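THB11 (Chlamydomonas reinhardtii, PDB 6TD7) is a truncated hemoglobin domain that binds heme and probably oxygen, with its iron pentacoordinate in the absence of an added ligand. Local coordinates at residues A[92-106]-A[119-131]. Numbering follows the deposited sequence.
With HEM (protoporphyrin IX containing Fe), chain B.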
loop_
_atom_site.group_PDB
_atom_site.type_symbol
_atom_site.label_atom_id
_atom_site.label_comp_id
_atom_site.label_asym_id
_atom_site.label_seq_id
_atom_site.Cartn_x
_atom_site.Cartn_y
_atom_site.Cartn_z
ATOM N N PRO A 92 11.115 6.827 5.029
ATOM C CA PRO A 92 10.558 7.105 3.696
ATOM C C PRO A 92 11.132 6.218 2.606
ATOM O O PRO A 92 10.422 5.862 1.657
ATOM C CB PRO A 92 10.923 8.580 3.476
ATOM C CG PRO A 92 11.016 9.148 4.844
ATOM C CD PRO A 92 11.549 8.054 5.721
ATOM N N GLU A 93 12.408 5.849 2.718
ATOM C CA GLU A 93 13.009 4.976 1.718
ATOM C C GLU A 93 12.411 3.576 1.759
ATOM O O GLU A 93 12.299 2.930 0.711
ATOM C CB GLU A 93 14.521 4.933 1.919
ATOM C CG GLU A 93 15.195 6.273 1.676
ATOM C CD GLU A 93 15.507 7.018 2.962
ATOM O OE1 GLU A 93 16.621 7.574 3.061
ATOM O OE2 GLU A 93 14.651 7.039 3.875
ATOM N N ASP A 94 12.006 3.090 2.938
ATOM C CA ASP A 94 11.310 1.806 2.994
ATOM C C ASP A 94 9.939 1.907 2.331
ATOM O O ASP A 94 9.513 0.987 1.624
ATOM C CB ASP A 94 11.170 1.332 4.442
ATOM C CG ASP A 94 12.511 1.126 5.129
ATOM O OD1 ASP A 94 13.408 0.501 4.523
ATOM O OD2 ASP A 94 12.661 1.588 6.281
ATOM N N PHE A 95 9.249 3.034 2.525
ATOM C CA PHE A 95 7.954 3.218 1.880
ATOM C C PHE A 95 8.093 3.262 0.362
ATOM O O PHE A 95 7.242 2.727 -0.360
ATOM C CB PHE A 95 7.281 4.493 2.395
ATOM C CG PHE A 95 5.809 4.560 2.087
ATOM C CD1 PHE A 95 4.910 3.757 2.768
ATOM C CD2 PHE A 95 5.324 5.417 1.116
ATOM C CE1 PHE A 95 3.557 3.807 2.485
ATOM C CE2 PHE A 95 3.968 5.470 0.831
ATOM C CZ PHE A 95 3.087 4.665 1.516
ATOM N N ASP A 96 9.154 3.898 -0.147
ATOM C CA ASP A 96 9.402 3.885 -1.585
ATOM C C ASP A 96 9.481 2.455 -2.110
ATOM O O ASP A 96 8.905 2.125 -3.152
ATOM C CB ASP A 96 10.700 4.628 -1.914
ATOM C CG ASP A 96 10.602 6.132 -1.713
ATOM O OD1 ASP A 96 9.481 6.687 -1.665
ATOM O OD2 ASP A 96 11.676 6.765 -1.631
ATOM N N LEU A 97 10.207 1.591 -1.401
ATOM C CA LEU A 97 10.318 0.197 -1.821
ATOM C C LEU A 97 8.951 -0.473 -1.845
ATOM O O LEU A 97 8.627 -1.211 -2.784
ATOM C CB LEU A 97 11.282 -0.528 -0.887
ATOM C CG LEU A 97 11.911 -1.860 -1.279
ATOM C CD1 LEU A 97 12.359 -1.892 -2.729
ATOM C CD2 LEU A 97 13.091 -2.102 -0.346
ATOM N N GLY A 98 8.133 -0.227 -0.821
ATOM C CA GLY A 98 6.773 -0.735 -0.839
ATOM C C GLY A 98 5.996 -0.277 -2.058
ATOM O O GLY A 98 5.273 -1.062 -2.676
ATOM N N MET A 99 6.126 1.001 -2.422
ATOM C CA MET A 99 5.406 1.496 -3.592
ATOM C C MET A 99 5.942 0.875 -4.878
ATOM O O MET A 99 5.169 0.565 -5.792
ATOM C CB MET A 99 5.464 3.025 -3.639
ATOM C CG MET A 99 4.312 3.661 -2.852
ATOM S SD MET A 99 4.311 5.468 -2.752
ATOM C CE MET A 99 6.034 5.816 -2.410
ATOM N N LYS A 100 7.262 0.675 -4.966
ATOM C CA LYS A 100 7.828 -0.055 -6.095
ATOM C C LYS A 100 7.189 -1.432 -6.224
ATOM O O LYS A 100 6.805 -1.856 -7.321
ATOM C CB LYS A 100 9.347 -0.176 -5.925
ATOM C CG LYS A 100 10.080 -0.942 -7.034
ATOM C CD LYS A 100 10.975 -2.054 -6.469
ATOM C CE LYS A 100 12.331 -2.117 -7.168
ATOM N NZ LYS A 100 12.630 -3.477 -7.694
ATOM N N TYR A 101 7.052 -2.144 -5.103
ATOM C CA TYR A 101 6.528 -3.504 -5.143
ATOM C C TYR A 101 5.044 -3.537 -5.494
ATOM O O TYR A 101 4.589 -4.474 -6.161
ATOM C CB TYR A 101 6.767 -4.189 -3.801
ATOM C CG TYR A 101 8.202 -4.585 -3.564
ATOM C CD1 TYR A 101 8.977 -5.099 -4.592
ATOM C CD2 TYR A 101 8.780 -4.448 -2.311
ATOM C CE1 TYR A 101 10.285 -5.467 -4.378
ATOM C CE2 TYR A 101 10.088 -4.815 -2.088
ATOM C CZ TYR A 101 10.836 -5.323 -3.126
ATOM O OH TYR A 101 12.144 -5.691 -2.918
ATOM N N PHE A 102 4.275 -2.545 -5.052
ATOM C CA PHE A 102 2.871 -2.495 -5.445
ATOM C C PHE A 102 2.751 -2.254 -6.941
ATOM O O PHE A 102 1.921 -2.873 -7.618
ATOM C CB PHE A 102 2.145 -1.405 -4.662
ATOM C CG PHE A 102 0.656 -1.535 -4.692
ATOM C CD1 PHE A 102 -0.078 -0.977 -5.723
ATOM C CD2 PHE A 102 -0.009 -2.221 -3.688
ATOM C CE1 PHE A 102 -1.446 -1.099 -5.753
ATOM C CE2 PHE A 102 -1.379 -2.342 -3.710
ATOM C CZ PHE A 102 -2.099 -1.782 -4.746
ATOM N N GLU A 103 3.596 -1.370 -7.476
ATOM C CA GLU A 103 3.618 -1.122 -8.911
ATOM C C GLU A 103 4.065 -2.356 -9.684
ATOM O O GLU A 103 3.515 -2.668 -10.747
ATOM C CB GLU A 103 4.542 0.060 -9.205
ATOM C CG GLU A 103 4.664 0.432 -10.667
ATOM C CD GLU A 103 5.785 1.423 -10.913
ATOM O OE1 GLU A 103 5.568 2.399 -11.660
ATOM O OE2 GLU A 103 6.885 1.230 -10.353
ATOM N N GLU A 104 5.087 -3.060 -9.181
ATOM C CA GLU A 104 5.534 -4.288 -9.831
ATOM C C GLU A 104 4.419 -5.325 -9.873
ATOM O O GLU A 104 4.241 -6.021 -10.880
ATOM C CB GLU A 104 6.748 -4.866 -9.100
ATOM C CG GLU A 104 8.034 -4.086 -9.288
ATOM C CD GLU A 104 9.233 -4.751 -8.630
ATOM O OE1 GLU A 104 10.349 -4.217 -8.786
ATOM O OE2 GLU A 104 9.069 -5.798 -7.964
ATOM N N ALA A 105 3.677 -5.460 -8.770
ATOM C CA ALA A 105 2.569 -6.405 -8.728
ATOM C C ALA A 105 1.527 -6.088 -9.794
ATOM O O ALA A 105 1.033 -6.993 -10.475
ATOM C CB ALA A 105 1.931 -6.401 -7.338
ATOM N N MET A 106 1.179 -4.809 -9.956
ATOM C CA MET A 106 0.233 -4.443 -11.007
ATOM C C MET A 106 0.809 -4.735 -12.388
ATOM O O MET A 106 0.101 -5.230 -13.272
ATOM C CB MET A 106 -0.150 -2.968 -10.890
ATOM C CG MET A 106 -1.154 -2.663 -9.783
ATOM S SD MET A 106 -1.718 -0.952 -9.823
ATOM C CE MET A 106 -0.184 -0.108 -9.474
ATOM N N VAL A 119 -3.295 4.805 -10.171
ATOM C CA VAL A 119 -3.321 4.209 -8.837
ATOM C C VAL A 119 -2.176 4.747 -7.984
ATOM O O VAL A 119 -2.372 5.116 -6.819
ATOM C CB VAL A 119 -3.266 2.673 -8.941
ATOM C CG1 VAL A 119 -3.091 2.025 -7.570
ATOM C CG2 VAL A 119 -4.515 2.157 -9.617
ATOM N N MET A 120 -0.963 4.785 -8.535
ATOM C CA MET A 120 0.166 5.241 -7.727
ATOM C C MET A 120 0.038 6.719 -7.361
ATOM O O MET A 120 0.509 7.126 -6.293
ATOM C CB MET A 120 1.491 4.983 -8.447
ATOM C CG MET A 120 1.783 3.513 -8.725
ATOM S SD MET A 120 1.406 2.402 -7.354
ATOM C CE MET A 120 2.571 2.996 -6.129
ATOM N N ARG A 121 -0.590 7.538 -8.210
ATOM C CA ARG A 121 -0.791 8.938 -7.847
ATOM C C ARG A 121 -1.753 9.077 -6.674
ATOM O O ARG A 121 -1.605 9.989 -5.854
ATOM C CB ARG A 121 -1.296 9.742 -9.046
ATOM C CG ARG A 121 -0.178 10.245 -9.951
ATOM C CD ARG A 121 -0.680 11.217 -11.029
ATOM N NE ARG A 121 -1.679 10.591 -11.887
ATOM C CZ ARG A 121 -1.401 9.877 -12.974
ATOM N NH1 ARG A 121 -0.146 9.688 -13.363
ATOM N NH2 ARG A 121 -2.392 9.343 -13.671
ATOM N N ARG A 122 -2.738 8.182 -6.571
ATOM C CA ARG A 122 -3.644 8.209 -5.432
ATOM C C ARG A 122 -2.940 7.800 -4.145
ATOM O O ARG A 122 -3.305 8.266 -3.059
ATOM C CB ARG A 122 -4.820 7.273 -5.681
ATOM C CG ARG A 122 -6.075 7.955 -6.140
ATOM C CD ARG A 122 -7.259 7.016 -6.011
ATOM N NE ARG A 122 -8.376 7.675 -5.350
ATOM C CZ ARG A 122 -9.602 7.174 -5.279
ATOM N NH1 ARG A 122 -9.878 5.999 -5.836
ATOM N NH2 ARG A 122 -10.552 7.860 -4.656
ATOM N N MET A 123 -1.933 6.937 -4.259
ATOM C CA MET A 123 -1.228 6.419 -3.097
ATOM C C MET A 123 -0.123 7.356 -2.634
ATOM O O MET A 123 0.235 7.347 -1.451
ATOM C CB MET A 123 -0.633 5.054 -3.432
ATOM C CG MET A 123 -0.041 4.333 -2.247
ATOM S SD MET A 123 0.770 2.801 -2.731
ATOM C CE MET A 123 -0.585 1.910 -3.489
ATOM N N LEU A 124 0.423 8.157 -3.546
ATOM C CA LEU A 124 1.594 8.960 -3.216
ATOM C C LEU A 124 1.384 9.867 -2.012
ATOM O O LEU A 124 2.290 9.939 -1.166
ATOM C CB LEU A 124 2.014 9.786 -4.436
ATOM C CG LEU A 124 3.147 10.785 -4.193
ATOM C CD1 LEU A 124 4.360 10.094 -3.593
ATOM C CD2 LEU A 124 3.514 11.482 -5.497
ATOM N N PRO A 125 0.265 10.575 -1.868
ATOM C CA PRO A 125 0.103 11.447 -0.695
ATOM C C PRO A 125 0.314 10.727 0.633
ATOM O O PRO A 125 0.647 11.369 1.636
ATOM C CB PRO A 125 -1.338 11.959 -0.839
ATOM C CG PRO A 125 -1.636 11.850 -2.309
ATOM C CD PRO A 125 -0.905 10.622 -2.766
ATOM N N TYR A 126 0.144 9.409 0.669
ATOM C CA TYR A 126 0.215 8.704 1.947
ATOM C C TYR A 126 1.639 8.456 2.395
ATOM O O TYR A 126 1.842 8.084 3.556
ATOM C CB TYR A 126 -0.616 7.424 1.860
ATOM C CG TYR A 126 -2.044 7.865 1.887
ATOM C CD1 TYR A 126 -2.670 8.138 3.090
ATOM C CD2 TYR A 126 -2.726 8.140 0.711
ATOM C CE1 TYR A 126 -3.954 8.611 3.126
ATOM C CE2 TYR A 126 -4.015 8.614 0.737
ATOM C CZ TYR A 126 -4.622 8.848 1.949
ATOM O OH TYR A 126 -5.905 9.324 1.998
ATOM N N LYS A 127 2.626 8.721 1.543
ATOM C CA LYS A 127 3.998 8.783 2.025
ATOM C C LYS A 127 4.177 9.957 2.981
ATOM O O LYS A 127 4.636 9.781 4.114
ATOM C CB LYS A 127 4.969 8.888 0.853
ATOM C CG LYS A 127 6.412 8.943 1.289
ATOM C CD LYS A 127 7.333 9.102 0.097
ATOM C CE LYS A 127 8.772 9.230 0.545
ATOM N NZ LYS A 127 9.691 9.296 -0.622
ATOM N N ASP A 128 3.803 11.165 2.546
ATOM C CA ASP A 128 3.858 12.324 3.432
ATOM C C ASP A 128 2.981 12.131 4.668
ATOM O O ASP A 128 3.329 12.586 5.763
ATOM C CB ASP A 128 3.430 13.581 2.670
ATOM C CG ASP A 128 4.532 14.136 1.782
ATOM O OD1 ASP A 128 5.684 13.660 1.869
ATOM O OD2 ASP A 128 4.240 15.065 1.003
ATOM N N ALA A 129 1.833 11.466 4.512
ATOM C CA ALA A 129 0.963 11.241 5.660
ATOM C C ALA A 129 1.661 10.403 6.723
ATOM O O ALA A 129 1.576 10.706 7.919
ATOM C CB ALA A 129 -0.334 10.561 5.221
ATOM N N ILE A 130 2.360 9.348 6.306
ATOM C CA ILE A 130 2.975 8.436 7.265
ATOM C C ILE A 130 4.112 9.118 8.021
ATOM O O ILE A 130 4.276 8.910 9.229
ATOM C CB ILE A 130 3.456 7.161 6.547
ATOM C CG1 ILE A 130 2.258 6.266 6.217
ATOM C CG2 ILE A 130 4.465 6.420 7.406
ATOM C CD1 ILE A 130 2.573 5.137 5.272
ATOM N N PHE A 131 4.914 9.935 7.338
ATOM C CA PHE A 131 6.193 10.375 7.882
ATOM C C PHE A 131 6.230 11.832 8.319
ATOM O O PHE A 131 7.266 12.283 8.820
ATOM C CB PHE A 131 7.305 10.112 6.855
ATOM C CG PHE A 131 7.494 8.658 6.556
ATOM C CD1 PHE A 131 8.120 7.831 7.475
ATOM C CD2 PHE A 131 7.015 8.106 5.381
ATOM C CE1 PHE A 131 8.278 6.481 7.217
ATOM C CE2 PHE A 131 7.171 6.759 5.120
ATOM C CZ PHE A 131 7.803 5.947 6.039
HETATM C CHA HEM B . -0.736 -0.931 8.393
HETATM C CHB HEM B . 3.989 -1.961 7.740
HETATM C CHC HEM B . 3.918 -0.132 3.240
HETATM C CHD HEM B . -0.697 1.330 4.043
HETATM C C1A HEM B . 0.543 -1.411 8.615
HETATM C C2A HEM B . 1.038 -2.156 9.764
HETATM C C3A HEM B . 2.331 -2.424 9.555
HETATM C C4A HEM B . 2.719 -1.871 8.280
HETATM C CMA HEM B . 3.276 -3.200 10.495
HETATM C CAA HEM B . 0.247 -2.606 11.015
HETATM C CBA HEM B . -0.428 -1.444 11.724
HETATM C CGA HEM B . -1.381 -1.987 12.763
HETATM O O1A HEM B . -1.779 -1.198 13.658
HETATM O O2A HEM B . -1.744 -3.192 12.703
HETATM C C1B HEM B . 4.361 -1.614 6.458
HETATM C C2B HEM B . 5.642 -1.893 5.844
HETATM C C3B HEM B . 5.640 -1.386 4.607
HETATM C C4B HEM B . 4.349 -0.767 4.382
HETATM C CMB HEM B . 6.815 -2.639 6.515
HETATM C CAB HEM B . 6.819 -1.473 3.613
HETATM C CBB HEM B . 6.884 -0.707 2.521
HETATM C C1C HEM B . 2.651 0.391 3.091
HETATM C C2C HEM B . 2.171 0.987 1.875
HETATM C C3C HEM B . 0.924 1.407 2.079
HETATM C C4C HEM B . 0.525 1.069 3.437
HETATM C CMC HEM B . 2.990 1.145 0.575
HETATM C CAC HEM B . 0.081 2.103 0.997
HETATM C CBC HEM B . -0.759 3.078 1.346
HETATM C C1D HEM B . -1.129 0.769 5.235
HETATM C C2D HEM B . -2.495 0.719 5.712
HETATM C C3D HEM B . -2.500 0.109 6.905
HETATM C C4D HEM B . -1.146 -0.278 7.237
HETATM C CMD HEM B . -3.712 1.292 4.955
HETATM C CAD HEM B . -3.727 -0.206 7.777
HETATM C CBD HEM B . -4.157 0.941 8.669
HETATM C CGD HEM B . -5.438 0.443 9.281
HETATM O O1D HEM B . -6.530 0.812 8.774
HETATM O O2D HEM B . -5.359 -0.354 10.251
HETATM N NA HEM B . 1.604 -1.259 7.735
HETATM N NB HEM B . 3.593 -0.927 5.534
HETATM N NC HEM B . 1.618 0.445 4.027
HETATM N ND HEM B . -0.340 0.150 6.193
HETATM FE FE HEM B . 1.567 -0.401 5.864
#
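Phe95 and Ile130 make the closest apolar approach between these helices, Phe95 CE1 lying 3.2 Å from Ile130 CD1 and equally close to C2C of the heme. With CG swung anti to the backbone N (chi1 -164°), the flat Phe95 ring fills the narrow space between helix 125-131 and the porphyrin, while Ile130 also touches the axial ligand His81. Phe131 lays one face against Pro92, whose CD sits 4.0 Å from the ring centroid in a CH-pi contact, and turns its edge to Phe95 CB; Ile130 CG2 backs the opposite face. Replacing Phe131 by an alanine is likely to open a gap between Pro92 and Ile130 CG2 and take the ring edge from Phe95 CB. Farther along, flexible methionines fit the uneven surfaces. In one of its two conformers Met123 rests CE over a face of the Phe102 ring, its sulfur near Met99 CG, and Met120 fits as a knob among Met99, Phe102, Glu103 and Met106. The outer side is solvent-facing and polar: Lys127, fully extended, runs its aliphatic chain past Phe95 and Pro92 to put NZ 2.8 Å from Asp96 OD1, a salt bridge on the carboxylate's syn side; packing is looser at exposed Leu124. Helix 92-106 runs at 156° to helix 119-123 and 149° to helix 125-131, the nearly antiparallel G-H pair of the truncated globin fold, here walling one side of the heme pocket.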